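Long-range contact in SusD superfamily protein (Bacteroides fragilis, PDB 3L22), which probably binds glycans at the cell surface as an outer-membrane member of the SusD family, and carries several zinc ions in the crystal: residues Tyr230-Tyr240 with Gln320-Leu331. Residues are numbered along the deposited sequence; the frame is centred on the assembly and turned at random.
With ZN (zinc ion), chain D; EDO (1,2-ethanediol), chain B; EDO (1,2-ethanediol), chain C.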
loop_
_atom_site.group_PDB
_atom_site.type_symbol
_atom_site.label_atom_id
_atom_site.label_comp_id
_atom_site.label_asym_id
_atom_site.label_seq_id
_atom_site.Cartn_x
_atom_site.Cartn_y
_atom_site.Cartn_z
ATOM N N TYR A 230 10.096 13.843 -9.973
ATOM C CA TYR A 230 8.630 13.921 -9.905
ATOM C C TYR A 230 8.191 15.307 -9.441
ATOM O O TYR A 230 9.011 16.113 -8.995
ATOM C CB TYR A 230 8.046 12.844 -8.985
ATOM C CG TYR A 230 8.407 11.450 -9.414
ATOM C CD1 TYR A 230 7.614 10.736 -10.318
ATOM C CD2 TYR A 230 9.580 10.846 -8.960
ATOM C CE1 TYR A 230 7.953 9.450 -10.709
ATOM C CE2 TYR A 230 9.922 9.536 -9.356
ATOM C CZ TYR A 230 9.115 8.858 -10.214
ATOM O OH TYR A 230 9.472 7.599 -10.623
ATOM N N SER A 231 6.903 15.600 -9.557
ATOM C CA SER A 231 6.384 16.863 -9.065
ATOM C C SER A 231 4.942 16.701 -8.624
ATOM O O SER A 231 4.394 15.606 -8.717
ATOM C CB SER A 231 6.540 17.919 -10.166
ATOM O OG SER A 231 5.865 17.496 -11.326
ATOM N N LEU A 232 4.387 17.769 -8.048
ATOM C CA LEU A 232 3.030 17.818 -7.602
ATOM C C LEU A 232 2.285 18.701 -8.570
ATOM O O LEU A 232 2.384 19.923 -8.489
ATOM C CB LEU A 232 2.921 18.432 -6.198
ATOM C CG LEU A 232 3.623 17.744 -5.024
ATOM C CD1 LEU A 232 3.387 18.540 -3.734
ATOM C CD2 LEU A 232 3.156 16.284 -4.903
ATOM N N PRO A 233 1.541 18.101 -9.510
ATOM C CA PRO A 233 0.686 18.941 -10.368
ATOM C C PRO A 233 -0.363 19.719 -9.544
ATOM O O PRO A 233 -0.785 19.265 -8.487
ATOM C CB PRO A 233 0.002 17.918 -11.267
ATOM C CG PRO A 233 0.913 16.700 -11.234
ATOM C CD PRO A 233 1.480 16.682 -9.882
ATOM N N GLU A 234 -0.784 20.872 -10.031
ATOM C CA GLU A 234 -1.807 21.663 -9.342
ATOM C C GLU A 234 -3.217 21.023 -9.328
ATOM O O GLU A 234 -4.059 21.362 -8.490
ATOM C CB GLU A 234 -1.895 23.060 -9.967
ATOM C CG GLU A 234 -0.640 23.892 -9.733
ATOM C CD GLU A 234 -0.423 24.299 -8.250
ATOM O OE1 GLU A 234 -1.281 24.122 -7.344
ATOM O OE2 GLU A 234 0.653 24.819 -8.004
ATOM N N ASP A 235 -3.477 20.143 -10.275
ATOM C CA ASP A 235 -4.780 19.488 -10.404
ATOM C C ASP A 235 -4.688 18.134 -9.689
ATOM O O ASP A 235 -4.022 17.213 -10.175
ATOM C CB ASP A 235 -5.100 19.324 -11.894
ATOM C CG ASP A 235 -6.460 18.647 -12.171
ATOM O OD1 ASP A 235 -7.105 18.012 -11.308
ATOM O OD2 ASP A 235 -6.888 18.747 -13.330
ATOM N N VAL A 236 -5.414 17.982 -8.589
ATOM C CA VAL A 236 -5.387 16.721 -7.806
ATOM C C VAL A 236 -6.213 15.568 -8.426
ATOM O O VAL A 236 -6.224 14.479 -7.871
ATOM C CB VAL A 236 -5.864 16.975 -6.360
ATOM C CG1 VAL A 236 -5.001 18.087 -5.705
ATOM C CG2 VAL A 236 -7.389 17.322 -6.318
ATOM N N THR A 237 -6.932 15.810 -9.533
ATOM C CA THR A 237 -7.795 14.795 -10.151
ATOM C C THR A 237 -7.108 13.985 -11.269
ATOM O O THR A 237 -7.681 13.018 -11.767
ATOM C CB THR A 237 -9.104 15.402 -10.697
ATOM O OG1 THR A 237 -8.841 16.186 -11.857
ATOM C CG2 THR A 237 -9.804 16.311 -9.617
ATOM N N LEU A 238 -5.894 14.364 -11.656
ATOM C CA LEU A 238 -5.277 13.809 -12.873
ATOM C C LEU A 238 -5.123 12.302 -12.851
ATOM O O LEU A 238 -5.390 11.640 -13.846
ATOM C CB LEU A 238 -3.930 14.457 -13.160
ATOM C CG LEU A 238 -3.921 15.936 -13.515
ATOM C CD1 LEU A 238 -2.443 16.387 -13.557
ATOM C CD2 LEU A 238 -4.666 16.198 -14.854
ATOM N N ILE A 239 -4.752 11.763 -11.705
ATOM C CA ILE A 239 -4.376 10.357 -11.633
ATOM C C ILE A 239 -5.566 9.401 -11.653
ATOM O O ILE A 239 -5.338 8.205 -11.823
ATOM C CB ILE A 239 -3.466 10.017 -10.436
ATOM C CG1 ILE A 239 -4.147 10.268 -9.079
ATOM C CG2 ILE A 239 -2.169 10.793 -10.524
ATOM C CD1 ILE A 239 -3.298 9.765 -7.874
ATOM N N TYR A 240 -6.800 9.921 -11.513
ATOM C CA TYR A 240 -8.004 9.094 -11.520
ATOM C C TYR A 240 -8.730 9.112 -12.874
ATOM O O TYR A 240 -9.800 8.537 -12.993
ATOM C CB TYR A 240 -8.979 9.520 -10.390
ATOM C CG TYR A 240 -8.259 9.773 -9.089
ATOM C CD1 TYR A 240 -7.845 8.721 -8.268
ATOM C CD2 TYR A 240 -7.943 11.053 -8.707
ATOM C CE1 TYR A 240 -7.138 8.963 -7.067
ATOM C CE2 TYR A 240 -7.242 11.296 -7.529
ATOM C CZ TYR A 240 -6.832 10.265 -6.721
ATOM O OH TYR A 240 -6.104 10.601 -5.582
ATOM N N GLN A 320 -9.800 2.547 -13.814
ATOM C CA GLN A 320 -8.927 3.424 -13.036
ATOM C C GLN A 320 -7.773 2.632 -12.432
ATOM O O GLN A 320 -7.978 1.558 -11.835
ATOM C CB GLN A 320 -9.693 4.177 -11.967
ATOM C CG GLN A 320 -10.648 5.214 -12.572
ATOM C CD GLN A 320 -11.695 5.779 -11.574
ATOM O OE1 GLN A 320 -12.561 5.049 -11.037
ATOM N NE2 GLN A 320 -11.642 7.088 -11.362
ATOM N N TRP A 321 -6.567 3.150 -12.610
ATOM C CA TRP A 321 -5.370 2.538 -12.029
ATOM C C TRP A 321 -5.337 2.680 -10.499
ATOM O O TRP A 321 -5.894 3.634 -9.939
ATOM C CB TRP A 321 -4.129 3.205 -12.602
ATOM C CG TRP A 321 -3.858 2.941 -14.066
ATOM C CD1 TRP A 321 -4.742 2.490 -15.027
ATOM C CD2 TRP A 321 -2.640 3.198 -14.744
ATOM N NE1 TRP A 321 -4.115 2.395 -16.237
ATOM C CE2 TRP A 321 -2.823 2.831 -16.097
ATOM C CE3 TRP A 321 -1.390 3.685 -14.339
ATOM C CZ2 TRP A 321 -1.816 2.978 -17.054
ATOM C CZ3 TRP A 321 -0.383 3.818 -15.311
ATOM C CH2 TRP A 321 -0.607 3.446 -16.635
ATOM N N VAL A 322 -4.742 1.685 -9.835
ATOM C CA VAL A 322 -4.569 1.673 -8.411
ATOM C C VAL A 322 -3.201 2.294 -8.130
ATOM O O VAL A 322 -2.170 1.744 -8.526
ATOM C CB VAL A 322 -4.677 0.245 -7.865
ATOM C CG1 VAL A 322 -4.463 0.183 -6.302
ATOM C CG2 VAL A 322 -6.060 -0.330 -8.280
ATOM N N PRO A 323 -3.173 3.478 -7.492
ATOM C CA PRO A 323 -1.930 4.167 -7.172
ATOM C C PRO A 323 -1.263 3.617 -5.896
ATOM O O PRO A 323 -1.844 3.690 -4.784
ATOM C CB PRO A 323 -2.400 5.595 -6.956
ATOM C CG PRO A 323 -3.753 5.457 -6.361
ATOM C CD PRO A 323 -4.346 4.219 -6.978
ATOM N N ILE A 324 -0.072 3.048 -6.040
ATOM C CA ILE A 324 0.665 2.491 -4.892
ATOM C C ILE A 324 1.543 3.580 -4.265
ATOM O O ILE A 324 1.431 3.842 -3.087
ATOM C CB ILE A 324 1.499 1.260 -5.317
ATOM C CG1 ILE A 324 0.574 0.162 -5.911
ATOM C CG2 ILE A 324 2.346 0.709 -4.175
ATOM C CD1 ILE A 324 -0.520 -0.370 -4.994
ATOM N N PHE A 325 2.417 4.187 -5.058
ATOM C CA PHE A 325 3.285 5.268 -4.623
ATOM C C PHE A 325 3.125 6.471 -5.540
ATOM O O PHE A 325 3.239 6.345 -6.782
ATOM C CB PHE A 325 4.769 4.859 -4.700
ATOM C CG PHE A 325 5.127 3.626 -3.922
ATOM C CD1 PHE A 325 4.730 3.464 -2.599
ATOM C CD2 PHE A 325 5.928 2.643 -4.507
ATOM C CE1 PHE A 325 5.093 2.352 -1.893
ATOM C CE2 PHE A 325 6.285 1.529 -3.816
ATOM C CZ PHE A 325 5.870 1.371 -2.500
ATOM N N ARG A 326 2.906 7.638 -4.947
ATOM C CA ARG A 326 3.009 8.899 -5.670
ATOM C C ARG A 326 3.774 9.922 -4.854
ATOM O O ARG A 326 3.972 9.754 -3.626
ATOM C CB ARG A 326 1.618 9.396 -6.116
ATOM C CG ARG A 326 0.640 9.711 -5.079
ATOM C CD ARG A 326 -0.691 10.082 -5.724
ATOM N NE ARG A 326 -1.792 10.210 -4.793
ATOM C CZ ARG A 326 -2.106 11.305 -4.074
ATOM N NH1 ARG A 326 -1.395 12.430 -4.132
ATOM N NH2 ARG A 326 -3.167 11.285 -3.270
ATOM N N TYR A 327 4.219 10.979 -5.527
ATOM C CA TYR A 327 5.181 11.891 -4.929
ATOM C C TYR A 327 4.696 12.667 -3.697
ATOM O O TYR A 327 5.517 13.022 -2.858
ATOM C CB TYR A 327 5.731 12.836 -6.002
ATOM C CG TYR A 327 6.905 13.682 -5.571
ATOM C CD1 TYR A 327 8.060 13.116 -5.036
ATOM C CD2 TYR A 327 6.879 15.061 -5.752
ATOM C CE1 TYR A 327 9.109 13.913 -4.608
ATOM C CE2 TYR A 327 7.947 15.868 -5.372
ATOM C CZ TYR A 327 9.051 15.288 -4.812
ATOM O OH TYR A 327 10.081 16.102 -4.467
ATOM N N ALA A 328 3.404 12.968 -3.567
ATOM C CA ALA A 328 2.936 13.568 -2.324
ATOM C C ALA A 328 3.262 12.656 -1.145
ATOM O O ALA A 328 3.527 13.156 -0.045
ATOM C CB ALA A 328 1.436 13.894 -2.353
ATOM N N GLU A 329 3.242 11.336 -1.342
ATOM C CA GLU A 329 3.622 10.417 -0.284
ATOM C C GLU A 329 5.119 10.548 0.078
ATOM O O GLU A 329 5.493 10.539 1.276
ATOM C CB GLU A 329 3.319 8.949 -0.616
ATOM C CG GLU A 329 3.338 8.079 0.651
ATOM C CD GLU A 329 3.530 6.607 0.363
ATOM O OE1 GLU A 329 3.023 6.119 -0.703
ATOM O OE2 GLU A 329 4.201 5.936 1.196
ATOM N N THR A 330 5.961 10.630 -0.950
ATOM C CA THR A 330 7.399 10.828 -0.749
ATOM C C THR A 330 7.605 11.996 0.217
ATOM O O THR A 330 8.325 11.876 1.194
ATOM C CB THR A 330 8.117 11.149 -2.051
ATOM O OG1 THR A 330 7.730 10.212 -3.077
ATOM C CG2 THR A 330 9.677 11.195 -1.848
ATOM N N LEU A 331 6.934 13.107 -0.050
ATOM C CA LEU A 331 7.095 14.335 0.743
ATOM C C LEU A 331 6.561 14.227 2.183
ATOM O O LEU A 331 7.235 14.650 3.124
ATOM C CB LEU A 331 6.435 15.518 -0.006
ATOM C CG LEU A 331 7.094 15.909 -1.359
ATOM C CD1 LEU A 331 6.292 16.984 -2.087
ATOM C CD2 LEU A 331 8.547 16.360 -1.203
HETATM ZN ZN ZN D . 1.000 25.844 -5.974
HETATM C C1 EDO B . 3.641 5.048 4.487
HETATM O O1 EDO B . 3.046 5.940 3.568
HETATM C C2 EDO B . 2.801 3.784 4.731
HETATM O O2 EDO B . 3.507 3.103 5.816
HETATM C C1 EDO C . 13.913 16.597 -1.462
HETATM O O1 EDO C . 15.191 15.993 -1.210
HETATM C C2 EDO C . 12.760 15.741 -0.932
HETATM O O2 EDO C . 11.804 15.242 -1.919
HETATM O O HOH W 1 -1.205 25.428 -5.114
HETATM O O HOH W 2 -4.517 6.117 -10.062
HETATM O O HOH W 3 3.246 26.183 -6.645
HETATM O O HOH W 4 1.651 23.739 -5.141
HETATM O O HOH W 5 1.341 26.885 -3.783
HETATM O O HOH W 6 -0.290 27.785 -6.544
#
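Loop-on-helix packing, apolar at one end and polar at the other, joins the loop after helix 217-225 to strand 322-326 and the first turn of helix 327-339 in the largely helical SusD fold. Y230 and L232 cover the helix start. CB of Y230 lies over one face of the Y327 ring, a CH-pi contact 4.1 Å from the ring centroid, while its own ring leads off toward A201 and I250. Y327 presents that face because its CG stands anti to the backbone N (chi1 -170°); L331 CG packs on the opposite face, offset toward the rim. L232 forks over the helix: CD2 sits 3.9 Å from A328 CB, and CD1 meets L331 CD1 tip to tip at 3.7 Å. Midway along the contact, I239 crosses the extended R326 side chain at about a right angle, its CD1 3.4 Å from R326 CD. The buried guanidinium is gripped by salt bridges to E248, E388 and E392, and E392 also binds Y240 OH. On the loop's outer bend, E234 OE2 and five waters coordinate a zinc ion. At the far end, one water donates to both I239 O and W321 O, bridging the backbones. Across the same end, Q320 NE2 donates to a lone pair of Y240 O in the carbonyl plane, 2.9 Å and nearly straight at 167°.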